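Local coordinates for MgGH51 (Meripilus giganteus, PDB 6ZPV), which probably hydrolyses terminal alpha-L-arabinofuranosyl residues from arabinose-containing glycans, as a GH51 alpha-L-arabinofuranosidase, at residues E427-A432 and E460-M464; S15-G19 and F515-K519. All coordinates share one frame; numbering follows the deposited sequence.

Interaction 1 of 2, residues E427-A432 and E460-M464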
loop_
_atom_site.group_PDB
_atom_site.type_symbol
_atom_site.label_atom_id
_atom_site.label_comp_id
_atom_site.label_asym_id
_atom_site.label_seq_id
_atom_site.Cartn_x
_atom_site.Cartn_y
_atom_site.Cartn_z
ATOM N N GLU A 427 3.632 -7.147 -14.643
ATOM C CA GLU A 427 2.183 -6.967 -14.591
ATOM C C GLU A 427 1.895 -6.140 -13.332
ATOM O O GLU A 427 1.534 -6.701 -12.275
ATOM C CB GLU A 427 1.471 -8.313 -14.595
ATOM C CG GLU A 427 0.013 -8.184 -14.990
ATOM C CD GLU A 427 -0.274 -8.178 -16.474
ATOM O OE1 GLU A 427 0.628 -8.386 -17.292
ATOM O OE2 GLU A 427 -1.496 -7.966 -16.838
ATOM N N GLY A 428 2.144 -4.821 -13.426
ATOM C CA GLY A 428 2.213 -3.997 -12.225
ATOM C C GLY A 428 0.902 -3.661 -11.585
ATOM O O GLY A 428 0.870 -3.198 -10.436
ATOM N N GLU A 429 -0.208 -3.830 -12.333
ATOM C CA GLU A 429 -1.548 -3.728 -11.758
ATOM C C GLU A 429 -2.413 -4.737 -12.517
ATOM O O GLU A 429 -2.522 -4.657 -13.747
ATOM C CB GLU A 429 -2.178 -2.331 -11.988
ATOM C CG GLU A 429 -1.396 -1.197 -11.333
ATOM C CD GLU A 429 -1.896 0.203 -11.596
ATOM O OE1 GLU A 429 -3.138 0.372 -11.868
ATOM O OE2 GLU A 429 -1.068 1.140 -11.583
ATOM N N TYR A 430 -3.131 -5.541 -11.769
ATOM C CA TYR A 430 -4.208 -6.343 -12.360
ATOM C C TYR A 430 -5.220 -6.664 -11.286
ATOM O O TYR A 430 -4.879 -6.824 -10.120
ATOM C CB TYR A 430 -3.709 -7.625 -13.071
ATOM C CG TYR A 430 -3.058 -8.669 -12.194
ATOM C CD1 TYR A 430 -1.778 -8.528 -11.700
ATOM C CD2 TYR A 430 -3.770 -9.816 -11.840
ATOM C CE1 TYR A 430 -1.204 -9.493 -10.892
ATOM C CE2 TYR A 430 -3.210 -10.769 -11.026
ATOM C CZ TYR A 430 -1.924 -10.638 -10.549
ATOM O OH TYR A 430 -1.373 -11.607 -9.776
ATOM N N ALA A 431 -6.473 -6.850 -11.728
ATOM C CA ALA A 431 -7.541 -7.340 -10.871
ATOM C C ALA A 431 -8.779 -7.593 -11.721
ATOM O O ALA A 431 -9.052 -6.858 -12.699
ATOM C CB ALA A 431 -7.954 -6.321 -9.801
ATOM N N ALA A 432 -9.549 -8.603 -11.323
ATOM C CA ALA A 432 -10.917 -8.807 -11.860
ATOM C C ALA A 432 -11.871 -7.952 -11.040
ATOM O O ALA A 432 -12.071 -8.219 -9.866
ATOM C CB ALA A 432 -11.258 -10.285 -11.824
ATOM N N GLU A 460 -8.422 -14.742 -11.582
ATOM C CA GLU A 460 -7.070 -14.205 -11.407
ATOM C C GLU A 460 -6.051 -15.344 -11.278
ATOM O O GLU A 460 -4.989 -15.301 -11.928
ATOM C CB GLU A 460 -6.997 -13.318 -10.187
ATOM C CG GLU A 460 -7.772 -12.012 -10.366
ATOM C CD GLU A 460 -8.289 -11.402 -9.067
ATOM O OE1 GLU A 460 -7.910 -11.884 -7.974
ATOM O OE2 GLU A 460 -9.031 -10.396 -9.171
ATOM N N ALA A 461 -6.340 -16.371 -10.503
ATOM C CA ALA A 461 -5.424 -17.476 -10.299
ATOM C C ALA A 461 -5.168 -18.177 -11.620
ATOM O O ALA A 461 -3.993 -18.535 -11.918
ATOM C CB ALA A 461 -5.943 -18.433 -9.264
ATOM N N ALA A 462 -6.153 -18.354 -12.477
ATOM C CA ALA A 462 -5.916 -18.952 -13.792
ATOM C C ALA A 462 -4.951 -18.069 -14.595
ATOM O O ALA A 462 -4.004 -18.580 -15.203
ATOM C CB ALA A 462 -7.259 -19.126 -14.510
ATOM N N PHE A 463 -5.197 -16.772 -14.604
ATOM C CA PHE A 463 -4.271 -15.863 -15.322
ATOM C C PHE A 463 -2.860 -15.961 -14.702
ATOM O O PHE A 463 -1.860 -15.943 -15.469
ATOM C CB PHE A 463 -4.820 -14.444 -15.168
ATOM C CG PHE A 463 -4.091 -13.397 -15.963
ATOM C CD1 PHE A 463 -4.318 -13.235 -17.316
ATOM C CD2 PHE A 463 -3.254 -12.464 -15.339
ATOM C CE1 PHE A 463 -3.678 -12.241 -18.040
ATOM C CE2 PHE A 463 -2.624 -11.477 -16.051
ATOM C CZ PHE A 463 -2.886 -11.331 -17.398
ATOM N N MET A 464 -2.735 -16.090 -13.390
ATOM C CA MET A 464 -1.424 -16.174 -12.722
ATOM C C MET A 464 -0.692 -17.459 -13.104
ATOM O O MET A 464 0.560 -17.429 -13.129
ATOM C CB MET A 464 -1.631 -16.058 -11.219
ATOM C CG MET A 464 -2.153 -14.647 -10.778
ATOM S SD MET A 464 -3.017 -14.649 -9.225
ATOM C CE MET A 464 -1.581 -14.874 -8.254
HETATM O O HOH W 1 -10.838 -9.339 -7.528
#

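Interaction 2 of 2, residues S15-G19 and F515-K519. With SO4 (sulfate ion), chain R.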
loop_
_atom_site.group_PDB
_atom_site.type_symbol
_atom_site.label_atom_id
_atom_site.label_comp_id
_atom_site.label_asym_id
_atom_site.label_seq_id
_atom_site.Cartn_x
_atom_site.Cartn_y
_atom_site.Cartn_z
ATOM N N SER A 15 12.985 -14.491 -8.591
ATOM C CA SER A 15 12.668 -14.231 -7.171
ATOM C C SER A 15 11.590 -13.163 -7.045
ATOM O O SER A 15 10.888 -13.194 -6.009
ATOM C CB SER A 15 13.932 -13.814 -6.425
ATOM O OG SER A 15 14.342 -12.499 -6.726
ATOM N N THR A 16 11.442 -12.308 -8.017
ATOM C CA THR A 16 10.540 -11.162 -8.002
ATOM C C THR A 16 9.137 -11.442 -8.519
ATOM O O THR A 16 8.358 -10.504 -8.611
ATOM C CB THR A 16 11.206 -10.034 -8.810
ATOM O OG1 THR A 16 11.602 -10.554 -10.086
ATOM C CG2 THR A 16 12.389 -9.434 -8.092
ATOM N N LEU A 17 8.799 -12.703 -8.823
ATOM C CA LEU A 17 7.546 -12.904 -9.585
ATOM C C LEU A 17 6.345 -12.309 -8.880
ATOM O O LEU A 17 5.485 -11.721 -9.575
ATOM C CB LEU A 17 7.329 -14.377 -9.869
ATOM C CG LEU A 17 6.129 -14.705 -10.741
ATOM C CD1 LEU A 17 6.121 -13.962 -12.052
ATOM C CD2 LEU A 17 6.071 -16.204 -10.996
ATOM N N TYR A 18 6.173 -12.481 -7.582
ATOM C CA TYR A 18 4.974 -12.028 -6.873
ATOM C C TYR A 18 5.286 -10.894 -5.915
ATOM O O TYR A 18 6.203 -11.063 -5.070
ATOM C CB TYR A 18 4.265 -13.171 -6.139
ATOM C CG TYR A 18 3.908 -14.325 -7.050
ATOM C CD1 TYR A 18 2.864 -14.208 -7.957
ATOM C CD2 TYR A 18 4.625 -15.495 -7.043
ATOM C CE1 TYR A 18 2.554 -15.255 -8.836
ATOM C CE2 TYR A 18 4.319 -16.540 -7.907
ATOM C CZ TYR A 18 3.300 -16.422 -8.814
ATOM O OH TYR A 18 2.955 -17.443 -9.672
ATOM N N GLY A 19 4.542 -9.813 -5.949
ATOM C CA GLY A 19 4.778 -8.691 -5.018
ATOM C C GLY A 19 3.579 -7.813 -4.895
ATOM O O GLY A 19 2.472 -8.201 -5.307
ATOM N N PHE A 515 -0.114 -18.419 -4.215
ATOM C CA PHE A 515 0.849 -18.436 -5.310
ATOM C C PHE A 515 2.234 -18.064 -4.833
ATOM O O PHE A 515 3.223 -18.676 -5.245
ATOM C CB PHE A 515 0.361 -17.572 -6.487
ATOM C CG PHE A 515 -0.559 -18.311 -7.450
ATOM C CD1 PHE A 515 -1.757 -18.833 -7.057
ATOM C CD2 PHE A 515 -0.173 -18.472 -8.768
ATOM C CE1 PHE A 515 -2.520 -19.575 -7.941
ATOM C CE2 PHE A 515 -0.936 -19.213 -9.643
ATOM C CZ PHE A 515 -2.116 -19.756 -9.234
ATOM N N ALA A 516 2.346 -17.027 -4.010
ATOM C CA ALA A 516 3.643 -16.482 -3.599
ATOM C C ALA A 516 4.358 -17.345 -2.586
ATOM O O ALA A 516 5.596 -17.421 -2.617
ATOM C CB ALA A 516 3.441 -15.074 -3.029
ATOM N N LEU A 517 3.642 -17.972 -1.663
ATOM C CA LEU A 517 4.316 -18.776 -0.623
ATOM C C LEU A 517 4.655 -20.194 -1.107
ATOM O O LEU A 517 5.374 -20.942 -0.368
ATOM C CB LEU A 517 3.404 -18.918 0.581
ATOM C CG LEU A 517 3.260 -17.680 1.455
ATOM C CD1 LEU A 517 2.448 -18.030 2.670
ATOM C CD2 LEU A 517 4.605 -17.110 1.903
ATOM N N ASN A 518 4.171 -20.614 -2.236
ATOM C CA ASN A 518 4.322 -21.976 -2.755
ATOM C C ASN A 518 4.900 -21.883 -4.193
ATOM O O ASN A 518 4.239 -22.249 -5.161
ATOM C CB ASN A 518 2.976 -22.717 -2.698
ATOM C CG ASN A 518 2.388 -22.709 -1.320
ATOM O OD1 ASN A 518 2.788 -23.461 -0.435
ATOM N ND2 ASN A 518 1.423 -21.861 -1.114
ATOM N N LYS A 519 6.087 -21.370 -4.293
ATOM C CA LYS A 519 6.722 -20.995 -5.570
ATOM C C LYS A 519 8.200 -21.436 -5.546
ATOM O O LYS A 519 8.983 -20.985 -4.690
ATOM C CB LYS A 519 6.683 -19.487 -5.818
ATOM C CG LYS A 519 7.212 -19.091 -7.204
ATOM C CD LYS A 519 7.809 -17.706 -7.226
ATOM C CE LYS A 519 9.138 -17.682 -6.627
ATOM N NZ LYS A 519 9.646 -16.350 -6.550
HETATM S S SO4 R . 16.002 -12.548 -9.737
HETATM O O1 SO4 R . 14.972 -11.756 -9.034
HETATM O O2 SO4 R . 17.353 -12.199 -9.419
HETATM O O3 SO4 R . 15.794 -12.310 -11.216
HETATM O O4 SO4 R . 15.655 -13.941 -9.498
HETATM O O HOH W 2 8.116 -13.980 -5.902
#

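Interaction 1 of 2, residues E427-A432 and E460-M464
Tyr430 and Met464 form a closely packed part of this contact. Their side chains cross at about a right angle, and Met464 CG comes within 3.3 Å of Tyr430 OH. The sulfur follows beside the ring rather than over it: Met464 SD lies 5.5 Å from the Tyr430 ring centroid, at the edge, a Met-aromatic contact. Tyr430 holds its ring between its backbone N and carbonyl carbon (chi1 65°), which carries the hydroxyl across to the helix. There the hydroxyl is also hydrogen-bonded to Gln512. Phe463 approaches obliquely from the same side of the ring plane as Met464 CG, less closely, with Tyr430 CD2 4.4 Å from Phe463 CD2. Glu427 OE2 reaches the edge of the phenyl ring, 3.7 Å from Phe463 CZ. The carboxylate and ring planes are 64° apart. Glu427 OE1 bonds to Tyr415.

The other end is less densely packed and polar; although buried, it admits a water. Ala432 N donates to Glu460 OE2 at 2.8 Å, nearly straight (163°), and the oxygen accepts with its anti lone pair. Water 1 donates to the same Glu460 OE2 at 2.7 Å and to Ala432 O. The carboxylate oxygen thus holds Ala432 N directly and Ala432 O through the water. Ser508 holds Glu460 OE1, which should help fix the carboxylate's rotation. With an alanine here, Ala432 N and water 1 are likely to lose their acceptor and Ser508 its mate.

Strand 424-432 is the seventh strand of the parallel barrel, and helix 454-469 is the connection that leads on to its neighbour, strand 474-479, in a beta-alpha-beta crossover. Helix 405-410 packs nearby through Phe408, which meets Phe463 edge-to-face and also touches Tyr430 and Ala432.

Interaction 2 of 2, residues S15-G19 and F515-K519
Lys519 NZ donates to water 2 at 2.9 Å and to the carbonyl of Pro14. Water 2 also accepts from Tyr18 N at 3.0 Å and donates to Ser15 O at 2.9 Å. One water thus ties the lysine to two backbone points of the loop. The lysine chain bends at chi3 (77°) and reaches this water past the tyrosine. On the way its CD lies at the ring edge, 3.7 Å from Tyr18 CE2.

The Tyr18 ring is held on both faces. Phe515 CB sits over one face, 4.2 Å from the ring centroid, in a CH-pi contact, and Ala516 N lies above that face too, toward the rim. Leu17 CG covers the centre of the opposite face. Tyr18 OH points to the edge of the Phe515 ring, 3.4 Å from Phe515 CD2, and is hydrogen-bonded to Glu468.

Ser15 is exposed and meets a sulfate, probably from the crystallisation liquor. Ser15 N donates to sulfate O4 at 2.9 Å, almost straight (177°). Arg344 binds the same ion.

The loop leads into strand 20-21, the first of the barrel. Helix 507-517 follows strand 474-479, the eighth. This packing of the loop before the first strand on helix 507-517 lies at the closure of the (beta/alpha)8 barrel, where Gly19 pairs with Ala477 of the eighth strand.

The centres of interactions 1 and 2 are about 13 Å apart. Residues 427-464 all fall between the two partners of interaction 2, which brings together chain parts almost 500 residues apart. They touch directly. Phe515 lies against helix 454-469, where its CE2 is 3.6 Å from Met464 CB and its CZ is 3.5 Å from Ala461 O. Helix 454-469 therefore packs on strand 424-432 and also against helix 507-517. Together the two contacts join the seventh strand, its following helix, the last helix and the entry to the first strand. This is the closing sector of the barrel, next to the C-terminal antiparallel sheet.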